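Local coordinates for protein endoglucanase E (Clostridium thermocellum, PDB 2WAO) that probably removes acetyl groups from plant cell-wall polysaccharides through its family 2 carbohydrate esterase domain, which also binds cellulose chains at the active site, at residues H87-W92 with L105-G110; C258-M263 with S274-V279. One frame throughout, in Å; residues are numbered along the deposited sequence.

Interaction 1: H87-W92 with L105-G110; sequences HHLVLW and LGFDFG
Leu-89 and Leu-91 meet the ring of Phe-107 in a buried apolar contact between the two facing sheets of an N-terminal beta-sandwich. Strand 85-93 belongs to one antiparallel sheet and strand 102-108 to the other. The closest CA atoms, those of Leu-91 and Phe-107, are 10.9 Å apart. This is packing distance between layers, and the strands are not paired with each other. Both leucines have CG anti to the backbone N (chi1 168° in Leu-89), and each offers its CD2 methyl to the far end of the ring. Leu-89 CD2 lies 3.9 Å from Phe-107 CE1. Leu-91 CD2 is a little farther, 4.2 Å from Phe-107 CZ. Both methyls approach obliquely. Around them, Leu-36 and Ala-57 on neighbouring strands touch Leu-89, and Val-45 touches both Leu-91 and Phe-107. Past the end of strand 102-108 the chain turns. Asp-108 closes an Asx turn here: its OD2 accepts from Gly-110 N at 2.7 Å, with the donor 43° out of the carboxylate plane.

Interaction 2: C258-M263 with S274-V279; sequences CCVGPM and SYVTEV. With BGC (beta-D-glucopyranose), chain B.
Val-276 on helix 266-285 packs against Cys-258 and Val-260 on strand 255-260, and all three residues are buried. The tight part of the contact is the valine pair. Val-260 CG2 lies 3.8 Å from Val-276 CB, and Val-276 CG2 is equally near that same methyl. Val-276 CG1 also reaches it, at 4.0 Å from Val-260 CG2. One methyl of the strand residue thus touches CB and both branches of the helix residue. The two valines lie alongside each other, pointing opposite ways. Cys-258 makes a second point of contact through its CB, 3.9 Å from Val-276 CG1. Its SG is anti to the carbonyl carbon (chi1 -62°), and CB rather than sulphur touches Val-276. Phe-293 of the next strand touches both Val-260 and Val-276.

The strand, the helix and strand 291-295 form a beta-alpha-beta unit in the parallel sheet of the SGNH-hydrolase (GDSL) domain. The helix covers one face of that sheet, while the side chain of Cys-259 points away from segment 274-279.

The contact is looser elsewhere. Val-279 CG1, one turn on from Val-276, comes no nearer than 5.4 Å, to Cys-258 SG, and Val-279 touches Ile-244 of helix 233-250. Ser-274 is exposed on the outer side of the helix. Glu-278 is partly exposed and forms a salt bridge with Lys-233.

Beyond the strand the chain runs away from segment 274-279 to the glycan pocket. A cis peptide precedes Pro-262, and Met-263 follows. Its carbonyl O accepts a hydrogen bond from O6 of a bound glucose unit, at 2.8 Å between Met-263 O and BGC O6. Gln-299 NE2 is also hydrogen-bonded to this glucose.

How the interactions relate
From the N terminus, the chain first builds the sandwich, where interaction 1 closes a loop of 12 residues between 87-92 and 105-110. It then enters the SGNH-hydrolase domain. There interaction 2 closes a mostly helical link of 10 residues between 258-263 and 274-279. The two loops lie in series, so they neither nest nor cross. Interaction 1 joins sheet to sheet, whereas interaction 2 joins a sheet to a helix that covers it. Their centres are 40 Å apart on opposite sides of the chain's centre, and their nearest atoms are about 17 Å apart. Of the two, interaction 2 includes a residue of the glycan pocket.

Interaction 1: H87-W92 with L105-G110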
loop_
_atom_site.group_PDB
_atom_site.type_symbol
_atom_site.label_atom_id
_atom_site.label_comp_id
_atom_site.label_asym_id
_atom_site.label_seq_id
_atom_site.Cartn_x
_atom_site.Cartn_y
_atom_site.Cartn_z
ATOM N N HIS A 87 -14.668 -19.613 -10.807
ATOM C CA HIS A 87 -14.289 -19.011 -9.502
ATOM C C HIS A 87 -13.461 -17.750 -9.731
ATOM O O HIS A 87 -12.738 -17.660 -10.716
ATOM C CB HIS A 87 -13.477 -20.018 -8.686
ATOM C CG HIS A 87 -14.220 -21.282 -8.399
ATOM N ND1 HIS A 87 -15.257 -21.333 -7.497
ATOM C CD2 HIS A 87 -14.118 -22.526 -8.930
ATOM C CE1 HIS A 87 -15.759 -22.562 -7.470
ATOM N NE2 HIS A 87 -15.090 -23.301 -8.335
ATOM N N HIS A 88 -13.561 -16.795 -8.801
ATOM C CA HIS A 88 -12.759 -15.571 -8.854
ATOM C C HIS A 88 -11.619 -15.673 -7.828
ATOM O O HIS A 88 -11.872 -16.004 -6.672
ATOM C CB HIS A 88 -13.650 -14.378 -8.554
ATOM C CG HIS A 88 -12.925 -13.076 -8.517
ATOM N ND1 HIS A 88 -12.753 -12.358 -7.350
ATOM C CD2 HIS A 88 -12.320 -12.363 -9.495
ATOM C CE1 HIS A 88 -12.088 -11.248 -7.620
ATOM N NE2 HIS A 88 -11.809 -11.231 -8.910
ATOM N N LEU A 89 -10.393 -15.364 -8.248
ATOM C CA LEU A 89 -9.211 -15.461 -7.389
ATOM C C LEU A 89 -8.457 -14.145 -7.344
ATOM O O LEU A 89 -8.198 -13.550 -8.382
ATOM C CB LEU A 89 -8.272 -16.531 -7.902
ATOM C CG LEU A 89 -6.854 -16.641 -7.354
ATOM C CD1 LEU A 89 -6.911 -17.024 -5.852
ATOM C CD2 LEU A 89 -6.026 -17.686 -8.180
ATOM N N VAL A 90 -8.118 -13.699 -6.134
ATOM C CA VAL A 90 -7.152 -12.610 -5.987
ATOM C C VAL A 90 -5.976 -13.196 -5.185
ATOM O O VAL A 90 -6.203 -13.850 -4.146
ATOM C CB VAL A 90 -7.748 -11.416 -5.231
ATOM C CG1 VAL A 90 -6.653 -10.405 -4.898
ATOM C CG2 VAL A 90 -8.890 -10.785 -6.014
ATOM N N LEU A 91 -4.753 -13.025 -5.688
ATOM C CA LEU A 91 -3.549 -13.438 -4.926
ATOM C C LEU A 91 -2.816 -12.165 -4.462
ATOM O O LEU A 91 -2.332 -11.387 -5.292
ATOM C CB LEU A 91 -2.655 -14.351 -5.791
ATOM C CG LEU A 91 -1.340 -14.807 -5.177
ATOM C CD1 LEU A 91 -1.569 -15.565 -3.844
ATOM C CD2 LEU A 91 -0.522 -15.678 -6.170
ATOM N N TRP A 92 -2.722 -11.953 -3.145
ATOM C CA TRP A 92 -2.336 -10.649 -2.582
ATOM C C TRP A 92 -0.993 -10.731 -1.853
ATOM O O TRP A 92 -0.775 -11.634 -1.012
ATOM C CB TRP A 92 -3.433 -10.196 -1.608
ATOM C CG TRP A 92 -3.252 -8.827 -0.976
ATOM C CD1 TRP A 92 -2.427 -8.488 0.080
ATOM C CD2 TRP A 92 -3.889 -7.613 -1.396
ATOM N NE1 TRP A 92 -2.520 -7.141 0.325
ATOM C CE2 TRP A 92 -3.428 -6.586 -0.546
ATOM C CE3 TRP A 92 -4.834 -7.300 -2.398
ATOM C CZ2 TRP A 92 -3.879 -5.255 -0.656
ATOM C CZ3 TRP A 92 -5.267 -5.957 -2.515
ATOM C CH2 TRP A 92 -4.811 -4.969 -1.616
ATOM N N LEU A 105 5.494 -17.174 -11.381
ATOM C CA LEU A 105 6.016 -18.041 -12.424
ATOM C C LEU A 105 4.966 -18.898 -13.122
ATOM O O LEU A 105 5.313 -19.645 -14.026
ATOM C CB LEU A 105 7.165 -18.889 -11.890
ATOM C CG LEU A 105 8.374 -18.065 -11.477
ATOM C CD1 LEU A 105 9.228 -18.977 -10.602
ATOM C CD2 LEU A 105 9.162 -17.560 -12.693
ATOM N N GLY A 106 3.693 -18.760 -12.752
ATOM C CA GLY A 106 2.647 -19.469 -13.473
ATOM C C GLY A 106 1.610 -20.075 -12.578
ATOM O O GLY A 106 1.892 -20.427 -11.439
ATOM N N PHE A 107 0.406 -20.200 -13.112
ATOM C CA PHE A 107 -0.691 -20.823 -12.396
ATOM C C PHE A 107 -0.957 -22.196 -12.961
ATOM O O PHE A 107 -0.611 -22.472 -14.108
ATOM C CB PHE A 107 -1.948 -19.950 -12.503
ATOM C CG PHE A 107 -1.897 -18.701 -11.648
ATOM C CD1 PHE A 107 -2.456 -18.694 -10.369
ATOM C CD2 PHE A 107 -1.312 -17.524 -12.136
ATOM C CE1 PHE A 107 -2.400 -17.509 -9.570
ATOM C CE2 PHE A 107 -1.260 -16.344 -11.362
ATOM C CZ PHE A 107 -1.794 -16.344 -10.094
ATOM N N ASP A 108 -1.594 -23.053 -12.160
ATOM C CA ASP A 108 -2.111 -24.334 -12.654
ATOM C C ASP A 108 -3.504 -24.604 -12.083
ATOM O O ASP A 108 -3.727 -24.473 -10.878
ATOM C CB ASP A 108 -1.175 -25.494 -12.318
ATOM C CG ASP A 108 -1.692 -26.808 -12.911
ATOM O OD1 ASP A 108 -1.258 -27.124 -14.015
ATOM O OD2 ASP A 108 -2.597 -27.441 -12.348
ATOM N N PHE A 109 -4.419 -25.008 -12.946
ATOM C CA PHE A 109 -5.800 -25.211 -12.547
ATOM C C PHE A 109 -6.243 -26.676 -12.585
ATOM O O PHE A 109 -7.444 -26.972 -12.654
ATOM C CB PHE A 109 -6.718 -24.297 -13.372
ATOM C CG PHE A 109 -6.341 -22.837 -13.263
ATOM C CD1 PHE A 109 -6.619 -22.127 -12.093
ATOM C CD2 PHE A 109 -5.675 -22.191 -14.304
ATOM C CE1 PHE A 109 -6.234 -20.787 -11.939
ATOM C CE2 PHE A 109 -5.304 -20.826 -14.190
ATOM C CZ PHE A 109 -5.582 -20.127 -12.995
ATOM N N GLY A 110 -5.274 -27.584 -12.518
ATOM C CA GLY A 110 -5.575 -29.001 -12.612
ATOM C C GLY A 110 -6.219 -29.326 -13.946
ATOM O O GLY A 110 -5.671 -28.991 -14.990
#

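Interaction 2: C258-M263 with S274-V279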
loop_
_atom_site.group_PDB
_atom_site.type_symbol
_atom_site.label_atom_id
_atom_site.label_comp_id
_atom_site.label_asym_id
_atom_site.label_seq_id
_atom_site.Cartn_x
_atom_site.Cartn_y
_atom_site.Cartn_z
ATOM N N CYS A 258 -3.508 14.893 1.634
ATOM C CA CYS A 258 -2.313 14.925 2.517
ATOM C C CYS A 258 -2.722 14.627 3.960
ATOM O O CYS A 258 -3.560 15.358 4.539
ATOM C CB CYS A 258 -1.655 16.306 2.445
ATOM S SG CYS A 258 -1.085 16.690 0.790
ATOM N N CYS A 259 -2.182 13.563 4.546
ATOM C CA CYS A 259 -2.806 13.007 5.777
ATOM C C CYS A 259 -1.835 12.979 6.932
ATOM O O CYS A 259 -0.655 12.697 6.733
ATOM C CB CYS A 259 -3.309 11.568 5.548
ATOM S SG CYS A 259 -4.437 11.367 4.172
ATOM N N VAL A 260 -2.326 13.284 8.132
ATOM C CA VAL A 260 -1.503 13.184 9.333
ATOM C C VAL A 260 -2.220 12.254 10.335
ATOM O O VAL A 260 -3.400 12.396 10.550
ATOM C CB VAL A 260 -1.286 14.609 9.936
ATOM C CG1 VAL A 260 -0.635 14.522 11.267
ATOM C CG2 VAL A 260 -0.376 15.447 8.985
ATOM N N GLY A 261 -1.492 11.322 10.937
ATOM C CA GLY A 261 -2.005 10.494 12.036
ATOM C C GLY A 261 -1.990 9.055 11.555
ATOM O O GLY A 261 -1.825 8.813 10.368
ATOM N N PRO A 262 -2.249 8.095 12.464
ATOM C CA PRO A 262 -2.616 8.305 13.872
ATOM C C PRO A 262 -1.490 7.998 14.914
ATOM O O PRO A 262 -1.796 7.871 16.104
ATOM C CB PRO A 262 -3.705 7.240 14.026
ATOM C CG PRO A 262 -3.072 6.078 13.281
ATOM C CD PRO A 262 -2.365 6.673 12.085
ATOM N N MET A 263 -0.243 7.849 14.483
ATOM C CA MET A 263 0.854 7.470 15.384
ATOM C C MET A 263 1.594 8.617 16.086
ATOM O O MET A 263 2.146 8.411 17.151
ATOM C CB MET A 263 1.869 6.561 14.679
ATOM C CG MET A 263 1.265 5.225 14.291
ATOM S SD MET A 263 2.551 4.180 13.579
ATOM C CE MET A 263 3.591 3.866 15.031
ATOM N N SER A 274 0.881 21.310 11.960
ATOM C CA SER A 274 1.132 22.685 11.537
ATOM C C SER A 274 1.812 22.710 10.142
ATOM O O SER A 274 1.404 23.461 9.269
ATOM C CB SER A 274 2.030 23.388 12.580
ATOM O OG SER A 274 2.251 24.734 12.197
ATOM N N TYR A 275 2.844 21.895 9.964
ATOM C CA TYR A 275 3.642 21.939 8.714
ATOM C C TYR A 275 2.860 21.437 7.487
ATOM O O TYR A 275 2.847 22.120 6.445
ATOM C CB TYR A 275 4.961 21.169 8.847
ATOM C CG TYR A 275 5.916 21.664 9.903
ATOM C CD1 TYR A 275 5.684 22.850 10.622
ATOM C CD2 TYR A 275 7.049 20.914 10.207
ATOM C CE1 TYR A 275 6.583 23.259 11.628
ATOM C CE2 TYR A 275 7.930 21.309 11.208
ATOM C CZ TYR A 275 7.700 22.502 11.878
ATOM O OH TYR A 275 8.604 22.858 12.873
ATOM N N VAL A 276 2.180 20.284 7.620
ATOM C CA VAL A 276 1.387 19.699 6.514
ATOM C C VAL A 276 0.195 20.619 6.179
ATOM O O VAL A 276 -0.132 20.793 5.001
ATOM C CB VAL A 276 0.972 18.246 6.810
ATOM C CG1 VAL A 276 0.060 17.630 5.684
ATOM C CG2 VAL A 276 2.270 17.351 7.037
ATOM N N THR A 277 -0.468 21.225 7.184
ATOM C CA THR A 277 -1.598 22.075 6.803
ATOM C C THR A 277 -1.048 23.332 6.120
ATOM O O THR A 277 -1.717 23.894 5.252
ATOM C CB THR A 277 -2.515 22.470 8.006
ATOM O OG1 THR A 277 -1.701 23.103 8.998
ATOM C CG2 THR A 277 -3.237 21.241 8.610
ATOM N N GLU A 278 0.158 23.772 6.499
ATOM C CA GLU A 278 0.790 24.922 5.814
ATOM C C GLU A 278 1.042 24.566 4.341
ATOM O O GLU A 278 0.761 25.358 3.433
ATOM C CB GLU A 278 2.076 25.353 6.521
ATOM C CG GLU A 278 2.757 26.555 5.873
ATOM C CD GLU A 278 3.873 27.138 6.755
ATOM O OE1 GLU A 278 3.616 27.431 7.968
ATOM O OE2 GLU A 278 5.016 27.263 6.218
ATOM N N VAL A 279 1.550 23.363 4.119
ATOM C CA VAL A 279 1.770 22.851 2.758
ATOM C C VAL A 279 0.479 22.884 1.941
ATOM O O VAL A 279 0.453 23.424 0.816
ATOM C CB VAL A 279 2.431 21.434 2.786
ATOM C CG1 VAL A 279 2.377 20.824 1.404
ATOM C CG2 VAL A 279 3.890 21.517 3.311
HETATM C C2 BGC B . 5.008 6.031 22.587
HETATM C C3 BGC B . 5.992 6.060 21.424
HETATM C C4 BGC B . 5.296 5.730 20.095
HETATM C C5 BGC B . 3.928 6.412 19.914
HETATM C C6 BGC B . 3.148 5.834 18.739
HETATM C C1 BGC B . 3.787 6.852 22.187
HETATM O O2 BGC B . 5.617 6.637 23.686
HETATM O O3 BGC B . 7.015 5.130 21.713
HETATM O O4 BGC B . 6.302 5.784 19.208
HETATM O O5 BGC B . 3.157 6.254 21.093
HETATM O O6 BGC B . 1.758 6.181 18.751
#